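Local coordinates for DNA sulfur modification protein DndE (Escherichia coli, PDB 4LRV) that takes part in DNA phosphorothioation, the sulfur modification of the DNA backbone, probably by binding DNA, at residues M7-Q12 / I64-E69; E43-P48 / K79-Q84; D51-D56 / H97-I102. All blocks are in the same frame, centred on the assembly; numbering follows the deposited sequence.

Interaction 1: residues M7-Q12 / I64-E69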
HETATM    1  N   MSE A   7      12.807 -15.475 -14.382  1.00 15.61           N
HETATM    2  CA  MSE A   7      14.211 -15.135 -14.577  1.00 15.25           C
HETATM    3  C   MSE A   7      14.907 -14.844 -13.274  1.00 13.98           C
HETATM    4  O   MSE A   7      14.255 -14.656 -12.246  1.00 13.59           O
HETATM    5  CB  MSE A   7      14.356 -13.922 -15.500  1.00 16.13           C
HETATM    6  CG  MSE A   7      13.638 -12.696 -15.030  1.00 20.66           C
HETATM    7 SE   MSE A   7      12.110 -12.254 -16.163  1.00 35.31          SE
HETATM    8  CE  MSE A   7      10.847 -13.485 -15.440  1.00 30.36           C
ATOM      9  N   ALA A   8      16.234 -14.803 -13.339  1.00 13.19           N
ATOM     10  CA  ALA A   8      17.076 -14.478 -12.197  1.00 12.93           C
ATOM     11  C   ALA A   8      17.977 -13.276 -12.503  1.00 12.66           C
ATOM     12  O   ALA A   8      18.281 -13.002 -13.660  1.00 12.02           O
ATOM     13  CB  ALA A   8      17.920 -15.689 -11.803  1.00 13.05           C
ATOM     14  N   LEU A   9      18.379 -12.556 -11.458  1.00 12.74           N
ATOM     15  CA  LEU A   9      19.405 -11.526 -11.571  1.00 13.19           C
ATOM     16  C   LEU A   9      20.778 -12.118 -11.241  1.00 13.65           C
ATOM     17  O   LEU A   9      20.901 -13.312 -10.989  1.00 13.20           O
ATOM     18  CB  LEU A   9      19.084 -10.356 -10.634  1.00 13.10           C
ATOM     19  CG  LEU A   9      17.874  -9.548 -11.098  1.00 13.15           C
ATOM     20  CD1 LEU A   9      17.471  -8.512 -10.077  1.00 13.40           C
ATOM     21  CD2 LEU A   9      18.164  -8.886 -12.433  1.00 12.92           C
ATOM     22  N   SER A  10      21.817 -11.296 -11.252  1.00 14.61           N
ATOM     23  CA  SER A  10      23.122 -11.792 -10.830  1.00 15.45           C
ATOM     24  C   SER A  10      23.211 -11.729  -9.318  1.00 16.35           C
ATOM     25  O   SER A  10      22.385 -11.081  -8.656  1.00 16.33           O
ATOM     26  CB  SER A  10      24.263 -11.016 -11.483  1.00 15.15           C
ATOM     27  OG  SER A  10      24.240  -9.649 -11.124  1.00 15.52           O
ATOM     28  N   ARG A  11      24.202 -12.423  -8.774  1.00 17.32           N
ATOM     29  CA  ARG A  11      24.457 -12.390  -7.352  1.00 18.49           C
ATOM     30  C   ARG A  11      24.831 -10.964  -6.956  1.00 18.89           C
ATOM     31  O   ARG A  11      24.253 -10.399  -6.014  1.00 19.25           O
ATOM     32  CB  ARG A  11      25.565 -13.385  -6.990  1.00 19.00           C
ATOM     33  CG  ARG A  11      26.013 -13.341  -5.539  1.00 19.79           C
ATOM     34  CD  ARG A  11      24.979 -13.942  -4.607  1.00 20.72           C
ATOM     35  NE  ARG A  11      25.466 -13.937  -3.235  1.00 20.77           N
ATOM     36  CZ  ARG A  11      24.962 -13.204  -2.246  1.00 21.65           C
ATOM     37  NH1 ARG A  11      23.912 -12.408  -2.456  1.00 20.87           N
ATOM     38  NH2 ARG A  11      25.508 -13.280  -1.029  1.00 21.79           N
ATOM     39  N   GLN A  12      25.765 -10.378  -7.702  1.00 19.09           N
ATOM     40  CA  GLN A  12      26.204  -9.007  -7.469  1.00 20.05           C
ATOM     41  C   GLN A  12      24.991  -8.090  -7.295  1.00 19.85           C
ATOM     42  O   GLN A  12      24.898  -7.361  -6.297  1.00 20.48           O
ATOM     43  CB  GLN A  12      27.098  -8.528  -8.621  1.00 20.82           C
ATOM     44  CG  GLN A  12      27.606  -7.093  -8.489  1.00 24.54           C
ATOM     45  CD  GLN A  12      28.503  -6.667  -9.657  1.00 29.63           C
ATOM     46  OE1 GLN A  12      28.020  -6.229 -10.703  1.00 31.41           O
ATOM     47  NE2 GLN A  12      29.818  -6.790  -9.474  1.00 30.80           N
ATOM     48  N   ILE A  64       6.104 -11.807 -13.295  1.00 14.20           N
ATOM     49  CA  ILE A  64       5.079 -10.951 -12.712  1.00 14.33           C
ATOM     50  C   ILE A  64       5.518 -10.467 -11.343  1.00 13.63           C
ATOM     51  O   ILE A  64       5.257  -9.325 -10.961  1.00 13.21           O
ATOM     52  CB  ILE A  64       3.724 -11.654 -12.602  1.00 14.91           C
ATOM     53  CG1 ILE A  64       3.462 -12.503 -13.843  1.00 15.97           C
ATOM     54  CG2 ILE A  64       2.611 -10.612 -12.417  1.00 15.73           C
ATOM     55  CD1 ILE A  64       2.025 -13.002 -13.961  1.00 18.16           C
ATOM     56  N   THR A  65       6.196 -11.345 -10.618  1.00 13.03           N
ATOM     57  CA  THR A  65       6.788 -10.991  -9.346  1.00 12.54           C
ATOM     58  C   THR A  65       7.801  -9.862  -9.523  1.00 12.27           C
ATOM     59  O   THR A  65       7.764  -8.877  -8.788  1.00 11.84           O
ATOM     60  CB  THR A  65       7.487 -12.193  -8.688  1.00 12.37           C
ATOM     61  OG1 THR A  65       6.609 -13.323  -8.694  1.00 12.66           O
ATOM     62  CG2 THR A  65       7.856 -11.865  -7.267  1.00 11.24           C
ATOM     63  N   TRP A  66       8.704 -10.017 -10.491  1.00 11.97           N
ATOM     64  CA  TRP A  66       9.714  -9.001 -10.742  1.00 12.09           C
ATOM     65  C   TRP A  66       9.089  -7.701 -11.223  1.00 12.39           C
ATOM     66  O   TRP A  66       9.399  -6.628 -10.693  1.00 12.82           O
ATOM     67  CB  TRP A  66      10.731  -9.456 -11.789  1.00 12.08           C
ATOM     68  CG  TRP A  66      11.782 -10.432 -11.322  1.00 11.72           C
ATOM     69  CD1 TRP A  66      11.955 -11.706 -11.770  1.00 11.52           C
ATOM     70  CD2 TRP A  66      12.821 -10.201 -10.361  1.00 11.31           C
ATOM     71  NE1 TRP A  66      13.018 -12.290 -11.140  1.00 11.89           N
ATOM     72  CE2 TRP A  66      13.574 -11.390 -10.271  1.00 11.43           C
ATOM     73  CE3 TRP A  66      13.187  -9.108  -9.560  1.00 11.26           C
ATOM     74  CZ2 TRP A  66      14.674 -11.521  -9.417  1.00 11.07           C
ATOM     75  CZ3 TRP A  66      14.284  -9.240  -8.714  1.00 11.02           C
ATOM     76  CH2 TRP A  66      15.009 -10.443  -8.646  1.00 10.63           C
ATOM     77  N   LEU A  67       8.212  -7.795 -12.220  1.00 12.31           N
ATOM     78  CA  LEU A  67       7.771  -6.603 -12.938  1.00 12.91           C
ATOM     79  C   LEU A  67       6.488  -5.987 -12.429  1.00 13.71           C
ATOM     80  O   LEU A  67       6.363  -4.767 -12.433  1.00 13.99           O
ATOM     81  CB  LEU A  67       7.711  -6.841 -14.462  1.00 12.40           C
ATOM     82  CG  LEU A  67       9.001  -7.425 -15.070  1.00 11.70           C
ATOM     83  CD1 LEU A  67       8.899  -7.529 -16.585  1.00 10.68           C
ATOM     84  CD2 LEU A  67      10.245  -6.617 -14.652  1.00  9.89           C
ATOM     85  N   GLY A  68       5.542  -6.820 -11.995  1.00 14.70           N
ATOM     86  CA  GLY A  68       4.239  -6.337 -11.513  1.00 15.90           C
ATOM     87  C   GLY A  68       3.475  -5.587 -12.587  1.00 16.71           C
ATOM     88  O   GLY A  68       3.510  -5.983 -13.750  1.00 16.76           O
ATOM     89  N   GLU A  69       2.806  -4.498 -12.196  1.00 17.68           N
ATOM     90  CA  GLU A  69       2.064  -3.638 -13.132  1.00 18.75           C
ATOM     91  C   GLU A  69       2.972  -3.003 -14.194  1.00 17.85           C
ATOM     92  O   GLU A  69       2.485  -2.467 -15.200  1.00 17.63           O
ATOM     93  CB  GLU A  69       1.339  -2.502 -12.394  1.00 19.68           C
ATOM     94  CG  GLU A  69       0.779  -2.847 -11.023  1.00 23.97           C
ATOM     95  CD  GLU A  69      -0.648  -3.357 -11.074  1.00 28.41           C
ATOM     96  OE1 GLU A  69      -1.478  -2.876 -10.260  1.00 28.95           O
ATOM     97  OE2 GLU A  69      -0.936  -4.227 -11.933  1.00 30.45           O
TER

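Interaction 2: residues E43-P48 / K79-Q84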
ATOM      1  N   GLU A  43      22.160   6.721 -20.377  1.00 17.80           N
ATOM      2  CA  GLU A  43      23.022   6.440 -21.536  1.00 17.58           C
ATOM      3  C   GLU A  43      23.418   4.983 -21.615  1.00 16.76           C
ATOM      4  O   GLU A  43      23.792   4.492 -22.680  1.00 17.15           O
ATOM      5  CB  GLU A  43      24.291   7.269 -21.451  1.00 18.19           C
ATOM      6  CG  GLU A  43      24.048   8.715 -21.091  1.00 21.07           C
ATOM      7  CD  GLU A  43      24.833   9.153 -19.872  1.00 24.91           C
ATOM      8  OE1 GLU A  43      24.207   9.772 -18.990  1.00 26.09           O
ATOM      9  OE2 GLU A  43      26.058   8.874 -19.785  1.00 26.57           O
ATOM     10  N   PHE A  44      23.345   4.285 -20.494  1.00 15.62           N
ATOM     11  CA  PHE A  44      23.698   2.886 -20.496  1.00 15.30           C
ATOM     12  C   PHE A  44      22.847   2.107 -21.504  1.00 14.25           C
ATOM     13  O   PHE A  44      21.661   2.367 -21.650  1.00 13.44           O
ATOM     14  CB  PHE A  44      23.573   2.281 -19.098  1.00 15.66           C
ATOM     15  CG  PHE A  44      23.883   0.820 -19.057  1.00 16.52           C
ATOM     16  CD1 PHE A  44      25.182   0.382 -18.852  1.00 16.78           C
ATOM     17  CD2 PHE A  44      22.877  -0.123 -19.263  1.00 16.26           C
ATOM     18  CE1 PHE A  44      25.477  -0.973 -18.827  1.00 16.65           C
ATOM     19  CE2 PHE A  44      23.161  -1.473 -19.250  1.00 16.49           C
ATOM     20  CZ  PHE A  44      24.467  -1.901 -19.031  1.00 16.69           C
ATOM     21  N   ARG A  45      23.487   1.178 -22.210  1.00 13.82           N
ATOM     22  CA  ARG A  45      22.815   0.271 -23.124  1.00 13.83           C
ATOM     23  C   ARG A  45      23.533  -1.066 -23.110  1.00 14.89           C
ATOM     24  O   ARG A  45      24.767  -1.134 -23.193  1.00 15.71           O
ATOM     25  CB  ARG A  45      22.797   0.812 -24.554  1.00 13.20           C
ATOM     26  CG  ARG A  45      21.843   1.971 -24.828  1.00 12.40           C
ATOM     27  CD  ARG A  45      20.388   1.567 -24.668  1.00 11.45           C
ATOM     28  NE  ARG A  45      19.489   2.677 -24.972  1.00 12.54           N
ATOM     29  CZ  ARG A  45      19.159   3.651 -24.121  1.00 13.18           C
ATOM     30  NH1 ARG A  45      19.659   3.677 -22.891  1.00 13.29           N
ATOM     31  NH2 ARG A  45      18.332   4.614 -24.507  1.00 13.13           N
ATOM     32  N   TYR A  46      22.756  -2.132 -23.000  1.00 15.23           N
ATOM     33  CA  TYR A  46      23.294  -3.465 -23.141  1.00 15.86           C
ATOM     34  C   TYR A  46      23.775  -3.702 -24.576  1.00 16.46           C
ATOM     35  O   TYR A  46      23.201  -3.184 -25.531  1.00 16.53           O
ATOM     36  CB  TYR A  46      22.246  -4.510 -22.752  1.00 15.36           C
ATOM     37  CG  TYR A  46      22.701  -5.931 -22.984  1.00 15.65           C
ATOM     38  CD1 TYR A  46      22.444  -6.574 -24.192  1.00 15.68           C
ATOM     39  CD2 TYR A  46      23.406  -6.624 -22.004  1.00 16.37           C
ATOM     40  CE1 TYR A  46      22.862  -7.874 -24.414  1.00 17.30           C
ATOM     41  CE2 TYR A  46      23.836  -7.931 -22.220  1.00 17.05           C
ATOM     42  CZ  TYR A  46      23.555  -8.551 -23.423  1.00 18.03           C
ATOM     43  OH  TYR A  46      23.971  -9.845 -23.654  1.00 19.47           O
ATOM     44  N   SER A  47      24.822  -4.503 -24.712  1.00 17.62           N
ATOM     45  CA  SER A  47      25.261  -4.968 -26.012  1.00 18.94           C
ATOM     46  C   SER A  47      25.861  -6.368 -25.834  1.00 20.21           C
ATOM     47  O   SER A  47      26.688  -6.574 -24.952  1.00 20.34           O
ATOM     48  CB  SER A  47      26.266  -3.990 -26.620  1.00 18.44           C
ATOM     49  OG  SER A  47      26.406  -4.220 -28.006  1.00 16.88           O
ATOM     50  N   PRO A  48      25.456  -7.329 -26.683  1.00 21.36           N
ATOM     51  CA  PRO A  48      25.769  -8.732 -26.404  1.00 22.53           C
ATOM     52  C   PRO A  48      27.244  -9.072 -26.555  1.00 24.09           C
ATOM     53  O   PRO A  48      27.735  -9.995 -25.904  1.00 24.24           O
ATOM     54  CB  PRO A  48      24.925  -9.496 -27.433  1.00 22.36           C
ATOM     55  CG  PRO A  48      24.791  -8.548 -28.581  1.00 22.15           C
ATOM     56  CD  PRO A  48      24.813  -7.151 -28.001  1.00 21.26           C
ATOM     57  N   LYS A  79      11.609  -4.272 -26.017  1.00 14.81           N
ATOM     58  CA  LYS A  79      11.411  -4.603 -27.412  1.00 15.57           C
ATOM     59  C   LYS A  79      11.965  -3.476 -28.285  1.00 15.77           C
ATOM     60  O   LYS A  79      12.648  -3.736 -29.276  1.00 15.96           O
ATOM     61  CB  LYS A  79       9.929  -4.851 -27.685  1.00 16.01           C
ATOM     62  CG  LYS A  79       9.604  -5.278 -29.094  1.00 17.10           C
ATOM     63  CD  LYS A  79       8.103  -5.323 -29.278  1.00 20.28           C
ATOM     64  CE  LYS A  79       7.695  -6.332 -30.338  1.00 23.66           C
ATOM     65  NZ  LYS A  79       8.131  -7.719 -29.966  1.00 25.94           N
HETATM   66  N   MSE A  80      11.696  -2.233 -27.898  1.00 15.89           N
HETATM   67  CA  MSE A  80      12.149  -1.073 -28.670  1.00 16.98           C
HETATM   68  C   MSE A  80      13.658  -0.830 -28.576  1.00 16.37           C
HETATM   69  O   MSE A  80      14.280  -0.423 -29.558  1.00 16.37           O
HETATM   70  CB  MSE A  80      11.388   0.192 -28.267  1.00 17.65           C
HETATM   71  CG  MSE A  80       9.913   0.130 -28.563  1.00 24.06           C
HETATM   72 SE   MSE A  80       8.982   1.821 -28.251  1.00 39.58          SE
HETATM   73  CE  MSE A  80       9.971   2.945 -29.498  1.00 33.98           C
ATOM     74  N   LEU A  81      14.239  -1.060 -27.400  1.00 15.61           N
ATOM     75  CA  LEU A  81      15.674  -0.863 -27.231  1.00 14.85           C
ATOM     76  C   LEU A  81      16.463  -2.007 -27.815  1.00 14.68           C
ATOM     77  O   LEU A  81      17.599  -1.800 -28.230  1.00 15.27           O
ATOM     78  CB  LEU A  81      16.065  -0.682 -25.762  1.00 14.64           C
ATOM     79  CG  LEU A  81      15.588   0.546 -24.985  1.00 13.62           C
ATOM     80  CD1 LEU A  81      15.920   0.354 -23.522  1.00 12.11           C
ATOM     81  CD2 LEU A  81      16.228   1.801 -25.512  1.00 13.66           C
ATOM     82  N   TYR A  82      15.859  -3.198 -27.866  1.00 14.46           N
ATOM     83  CA  TYR A  82      16.567  -4.429 -28.242  1.00 14.58           C
ATOM     84  C   TYR A  82      15.847  -5.308 -29.295  1.00 15.27           C
ATOM     85  O   TYR A  82      15.652  -6.512 -29.098  1.00 14.93           O
ATOM     86  CB  TYR A  82      16.933  -5.213 -26.969  1.00 14.17           C
ATOM     87  CG  TYR A  82      17.749  -4.368 -26.018  1.00 13.00           C
ATOM     88  CD1 TYR A  82      19.085  -4.083 -26.291  1.00 12.90           C
ATOM     89  CD2 TYR A  82      17.177  -3.803 -24.884  1.00 11.59           C
ATOM     90  CE1 TYR A  82      19.838  -3.283 -25.446  1.00 12.66           C
ATOM     91  CE2 TYR A  82      17.918  -2.985 -24.039  1.00 11.25           C
ATOM     92  CZ  TYR A  82      19.247  -2.738 -24.325  1.00 11.80           C
ATOM     93  OH  TYR A  82      20.004  -1.939 -23.508  1.00 11.22           O
ATOM     94  N   PRO A  83      15.500  -4.711 -30.448  1.00 16.06           N
ATOM     95  CA  PRO A  83      14.643  -5.377 -31.444  1.00 16.73           C
ATOM     96  C   PRO A  83      15.210  -6.689 -31.986  1.00 17.78           C
ATOM     97  O   PRO A  83      14.443  -7.628 -32.290  1.00 17.79           O
ATOM     98  CB  PRO A  83      14.515  -4.335 -32.572  1.00 16.57           C
ATOM     99  CG  PRO A  83      15.655  -3.376 -32.378  1.00 16.12           C
ATOM    100  CD  PRO A  83      15.940  -3.372 -30.890  1.00 16.20           C
ATOM    101  N   GLN A  84      16.536  -6.760 -32.083  1.00 18.34           N
ATOM    102  CA  GLN A  84      17.202  -7.917 -32.689  1.00 18.75           C
ATOM    103  C   GLN A  84      17.583  -9.031 -31.711  1.00 18.21           C
ATOM    104  O   GLN A  84      18.049 -10.084 -32.138  1.00 18.45           O
ATOM    105  CB  GLN A  84      18.440  -7.478 -33.502  1.00 18.95           C
ATOM    106  CG  GLN A  84      18.124  -6.716 -34.788  1.00 19.89           C
ATOM    107  CD  GLN A  84      17.265  -7.517 -35.762  1.00 21.59           C
ATOM    108  OE1 GLN A  84      16.162  -7.106 -36.112  1.00 23.55           O
ATOM    109  NE2 GLN A  84      17.773  -8.661 -36.205  1.00 21.75           N
TER

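Interaction 3: residues D51-D56 / H97-I102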
ATOM      1  N   ASP A  51      29.720  -8.932 -22.884  1.00 30.53           N
ATOM      2  CA  ASP A  51      28.911  -9.492 -21.811  1.00 30.33           C
ATOM      3  C   ASP A  51      29.481 -10.766 -21.188  1.00 30.71           C
ATOM      4  O   ASP A  51      29.198 -11.887 -21.631  1.00 30.95           O
ATOM      5  CB  ASP A  51      27.473  -9.717 -22.290  1.00 29.99           C
ATOM      6  CG  ASP A  51      26.512 -10.012 -21.146  1.00 29.26           C
ATOM      7  OD1 ASP A  51      26.900  -9.859 -19.970  1.00 27.90           O
ATOM      8  OD2 ASP A  51      25.360 -10.397 -21.429  1.00 30.34           O
ATOM      9  N   SER A  52      30.274 -10.584 -20.142  1.00 30.56           N
ATOM     10  CA  SER A  52      30.767 -11.708 -19.371  1.00 30.90           C
ATOM     11  C   SER A  52      30.128 -11.648 -17.988  1.00 30.03           C
ATOM     12  O   SER A  52      30.829 -11.553 -16.978  1.00 30.35           O
ATOM     13  CB  SER A  52      32.301 -11.660 -19.289  1.00 31.40           C
ATOM     14  OG  SER A  52      32.795 -12.254 -18.092  1.00 32.21           O
ATOM     15  N   LYS A  53      28.799 -11.689 -17.943  1.00 28.42           N
ATOM     16  CA  LYS A  53      28.091 -11.555 -16.672  1.00 27.86           C
ATOM     17  C   LYS A  53      27.163 -12.733 -16.392  1.00 28.01           C
ATOM     18  O   LYS A  53      26.128 -12.887 -17.035  1.00 28.68           O
ATOM     19  CB  LYS A  53      27.318 -10.232 -16.620  1.00 27.45           C
ATOM     20  CG  LYS A  53      26.882  -9.827 -15.219  1.00 27.99           C
ATOM     21  CD  LYS A  53      28.062  -9.793 -14.239  1.00 28.49           C
ATOM     22  CE  LYS A  53      27.597  -9.868 -12.776  1.00 29.05           C
ATOM     23  NZ  LYS A  53      26.727  -8.696 -12.376  1.00 30.01           N
ATOM     24  N   LYS A  54      27.529 -13.566 -15.427  1.00 27.34           N
ATOM     25  CA  LYS A  54      26.723 -14.746 -15.121  1.00 25.90           C
ATOM     26  C   LYS A  54      25.546 -14.395 -14.203  1.00 23.02           C
ATOM     27  O   LYS A  54      25.736 -13.739 -13.181  1.00 22.75           O
ATOM     28  CB  LYS A  54      27.598 -15.858 -14.530  1.00 26.94           C
ATOM     29  CG  LYS A  54      28.147 -16.851 -15.581  1.00 30.94           C
ATOM     30  CD  LYS A  54      29.041 -16.182 -16.648  1.00 34.29           C
ATOM     31  CE  LYS A  54      28.975 -16.924 -17.986  1.00 35.40           C
ATOM     32  NZ  LYS A  54      29.300 -16.036 -19.152  1.00 35.72           N
ATOM     33  N   LEU A  55      24.336 -14.816 -14.580  1.00 19.89           N
ATOM     34  CA  LEU A  55      23.152 -14.522 -13.776  1.00 18.22           C
ATOM     35  C   LEU A  55      22.957 -15.578 -12.689  1.00 17.89           C
ATOM     36  O   LEU A  55      22.099 -16.462 -12.793  1.00 17.65           O
ATOM     37  CB  LEU A  55      21.895 -14.322 -14.641  1.00 17.49           C
ATOM     38  CG  LEU A  55      21.958 -13.167 -15.658  1.00 16.73           C
ATOM     39  CD1 LEU A  55      20.675 -13.026 -16.469  1.00 15.51           C
ATOM     40  CD2 LEU A  55      22.272 -11.860 -14.970  1.00 16.11           C
ATOM     41  N   ASP A  56      23.766 -15.445 -11.639  1.00 18.05           N
ATOM     42  CA  ASP A  56      23.883 -16.452 -10.580  1.00 18.82           C
ATOM     43  C   ASP A  56      23.190 -16.028  -9.284  1.00 18.47           C
ATOM     44  O   ASP A  56      23.621 -16.372  -8.181  1.00 18.14           O
ATOM     45  CB  ASP A  56      25.361 -16.796 -10.321  1.00 18.90           C
ATOM     46  CG  ASP A  56      26.222 -15.560 -10.005  1.00 19.87           C
ATOM     47  OD1 ASP A  56      25.758 -14.403 -10.200  1.00 18.29           O
ATOM     48  OD2 ASP A  56      27.383 -15.762  -9.558  1.00 20.86           O
ATOM     49  N   HIS A  97      20.481  -3.828 -17.159  1.00 12.88           N
ATOM     50  CA  HIS A  97      19.812  -2.594 -16.799  1.00 12.93           C
ATOM     51  C   HIS A  97      19.459  -2.495 -15.318  1.00 13.12           C
ATOM     52  O   HIS A  97      19.548  -1.422 -14.736  1.00 13.02           O
ATOM     53  CB  HIS A  97      18.562  -2.371 -17.655  1.00 12.89           C
ATOM     54  CG  HIS A  97      18.827  -1.607 -18.912  1.00 12.45           C
ATOM     55  ND1 HIS A  97      18.635  -2.143 -20.169  1.00 11.51           N
ATOM     56  CD2 HIS A  97      19.304  -0.355 -19.102  1.00 11.64           C
ATOM     57  CE1 HIS A  97      18.963  -1.245 -21.079  1.00 11.70           C
ATOM     58  NE2 HIS A  97      19.373  -0.152 -20.459  1.00 12.27           N
ATOM     59  N   VAL A  98      19.058  -3.601 -14.701  1.00 13.46           N
ATOM     60  CA  VAL A  98      18.766  -3.558 -13.268  1.00 13.70           C
ATOM     61  C   VAL A  98      20.051  -3.273 -12.493  1.00 14.11           C
ATOM     62  O   VAL A  98      20.066  -2.418 -11.599  1.00 13.80           O
ATOM     63  CB  VAL A  98      18.033  -4.824 -12.764  1.00 13.40           C
ATOM     64  CG1 VAL A  98      17.834  -4.755 -11.268  1.00 13.33           C
ATOM     65  CG2 VAL A  98      16.681  -4.938 -13.435  1.00 13.20           C
ATOM     66  N   GLU A  99      21.131  -3.951 -12.883  1.00 14.61           N
ATOM     67  CA  GLU A  99      22.450  -3.757 -12.271  1.00 15.80           C
ATOM     68  C   GLU A  99      22.935  -2.322 -12.423  1.00 15.75           C
ATOM     69  O   GLU A  99      23.368  -1.703 -11.450  1.00 16.01           O
ATOM     70  CB  GLU A  99      23.474  -4.723 -12.878  1.00 16.29           C
ATOM     71  CG  GLU A  99      24.922  -4.488 -12.493  1.00 19.24           C
ATOM     72  CD  GLU A  99      25.903  -5.196 -13.438  1.00 24.55           C
ATOM     73  OE1 GLU A  99      25.458  -5.714 -14.500  1.00 26.21           O
ATOM     74  OE2 GLU A  99      27.121  -5.244 -13.124  1.00 25.97           O
ATOM     75  N   ASP A 100      22.860  -1.796 -13.641  1.00 15.62           N
ATOM     76  CA  ASP A 100      23.310  -0.432 -13.907  1.00 15.52           C
ATOM     77  C   ASP A 100      22.508   0.572 -13.072  1.00 15.80           C
ATOM     78  O   ASP A 100      23.078   1.355 -12.328  1.00 15.27           O
ATOM     79  CB  ASP A 100      23.208  -0.122 -15.398  1.00 15.56           C
ATOM     80  CG  ASP A 100      23.570   1.307 -15.712  1.00 16.48           C
ATOM     81  OD1 ASP A 100      24.781   1.624 -15.690  1.00 17.96           O
ATOM     82  OD2 ASP A 100      22.644   2.113 -15.974  1.00 16.66           O
ATOM     83  N   GLY A 101      21.178   0.513 -13.187  1.00 16.80           N
ATOM     84  CA  GLY A 101      20.268   1.305 -12.353  1.00 17.52           C
ATOM     85  C   GLY A 101      20.570   1.292 -10.856  1.00 18.25           C
ATOM     86  O   GLY A 101      20.570   2.344 -10.218  1.00 18.49           O
ATOM     87  N   ILE A 102      20.832   0.110 -10.300  1.00 18.35           N
ATOM     88  CA  ILE A 102      21.147  -0.022  -8.867  1.00 18.74           C
ATOM     89  C   ILE A 102      22.593   0.340  -8.482  1.00 19.65           C
ATOM     90  O   ILE A 102      22.826   0.809  -7.374  1.00 19.99           O
ATOM     91  CB  ILE A 102      20.774  -1.428  -8.309  1.00 18.42           C
ATOM     92  CG1 ILE A 102      20.566  -1.374  -6.794  1.00 18.99           C
ATOM     93  CG2 ILE A 102      21.809  -2.485  -8.679  1.00 17.98           C
ATOM     94  CD1 ILE A 102      19.187  -0.878  -6.386  1.00 19.21           C
TER

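Interaction 1: residues M7-Q12 / I64-E69
Met7 and Leu9 pack on the indole of Trp66 in the hydrophobic core beside a small antiparallel ribbon: strand 6-7, which leads to helix 11-23, pairs with strand 61-62, which leads into helix 63-67. Strand 6-7 followed by helices 11-23 and 28-40 is the order of the ribbon-helix-helix fold, consistent with the Met-repressor clan, although here the strand pairs within the chain. Trp66 comes from helix 63-67 and reaches the end of strand 6-7 and the link to helix 11-23. A hydrogen bond helps set the rotation of its ring: NE1 donates to the backbone O of Met7 at 2.9 Å, with an N-H...O angle of 155°. The donor stands well above the carbonyl plane, while the oxygen sits at the indole edge, slightly tilted from its plane.

Met7, modelled as selenomethionine, lies alongside the pyrrole part of the ring. A chi1 of 57° sets its CG between the backbone N and the carbonyl carbon, 3.8 Å from Trp66 CD1, and the chain then bends at chi2 and chi3. SE is 5.3 Å from the centroid of the five-membered ring in an oblique Met-aromatic contact. Trp94 of helix 87-103 meets Trp66 edge-to-face and also touches Met7 and Leu9. At the far end of the six-membered ring the CD1 branch of Leu9 approaches obliquely, 3.4 Å from Trp66 CH2.

Interaction 2: residues E43-P48 / K79-Q84
Arg45 and Tyr46 meet Leu81 and Tyr82 through polar, apolar and mixed contacts. The polar link is a hydrogen bond from the backbone N of Tyr46 to the phenol oxygen OH of Tyr82, 2.8 Å long with an N-H...O angle of 148°. The position of that oxygen is less certain than the rest, because it also sits too close to a neighbouring atom of the model, so the length should be read with care. A second polar bond stays within the loop: Arg45 NH1 donates to Phe44 O at 2.7 Å, with the carbonyl oxygen near the guanidinium plane. NH1 also bonds to Ser42 O, and together the two carbonyls hold the flat group in place.

The segment 43-48 lies early in the long loop that follows helix 28-40, and here it packs against the C-terminal end of helix 71-81, where Tyr82 is the first residue to leave helical geometry. The contact thus joins the loop after helix 28-40, the second helix of the probable ribbon-helix-helix part, to the end of helix 71-81.

Among the mixed contacts, Leu81 lays CD1 over one face of the Arg45 guanidinium, and its CD2 comes within 3.4 Å of Arg45 NE; the two side chains cross at about a right angle. On the apolar side, Tyr46 CB packs 3.8 Å from Tyr82 CE1. With CG anti to the backbone N (chi1 175°), the Tyr46 ring turns away from Tyr82 to lie on Lys92, Ala93 and Ala96 of helix 87-103, and its OH hydrogen-bonds to Asp51 OD2, further along the same loop.

Interaction 3: residues D51-D56 / H97-I102
Lys53 and Glu99 form a long salt bridge at the surface, between the loop that precedes strand 61-62 and the C-terminal part of helix 87-103. Lys53 NZ lies 3.6 Å from Glu99 OE2 and 3.9 Å from Glu99 OE1, so the ammonium faces both oxygens of the carboxylate, in a salt bridge too long for a hydrogen bond to Glu99. The two side chains come from opposite directions. Glu99 leaves the helix with CG anti to its own N (chi1 171°) and stays extended beyond it, which carries the carboxylate outward to the loop, whereas the Lys53 chain is bent at chi2 and chi4.

Within the loop, Lys53 N makes a weak hydrogen bond to Asp51 OD1, 3.3 Å long. The closer partners of NZ lie on a third element: it hydrogen-bonds to Ser10 OG and to Gln12 OE1. Ser10 is the N-cap of helix 11-23, so the ammonium joins loop, helix 87-103 and the capped start of the first helix in a fold consistent with ribbon-helix-helix.

Overall arrangement
Interaction 3 touches both of the others, whereas interactions 1 and 2 lie on opposite sides of the chain's centre, their own centres 18 Å apart and their nearest atoms about 10 Å apart. Interactions 1 and 3, with centres 11 Å apart, meet at the start of helix 11-23: besides the lysine bonds there, Asp56 OD1 probably accepts a hydrogen bond from Arg11 N at 2.9 Å. Between interactions 2 and 3, whose centres are 14 Å apart, the long loop is tied to itself by Tyr46 OH and Asp51 OD2 at 2.7 Å, while Phe44 meets His97 of helix 87-103 edge-to-face. That helix supplies one side of interaction 3 and also touches side chains of interactions 1 and 2.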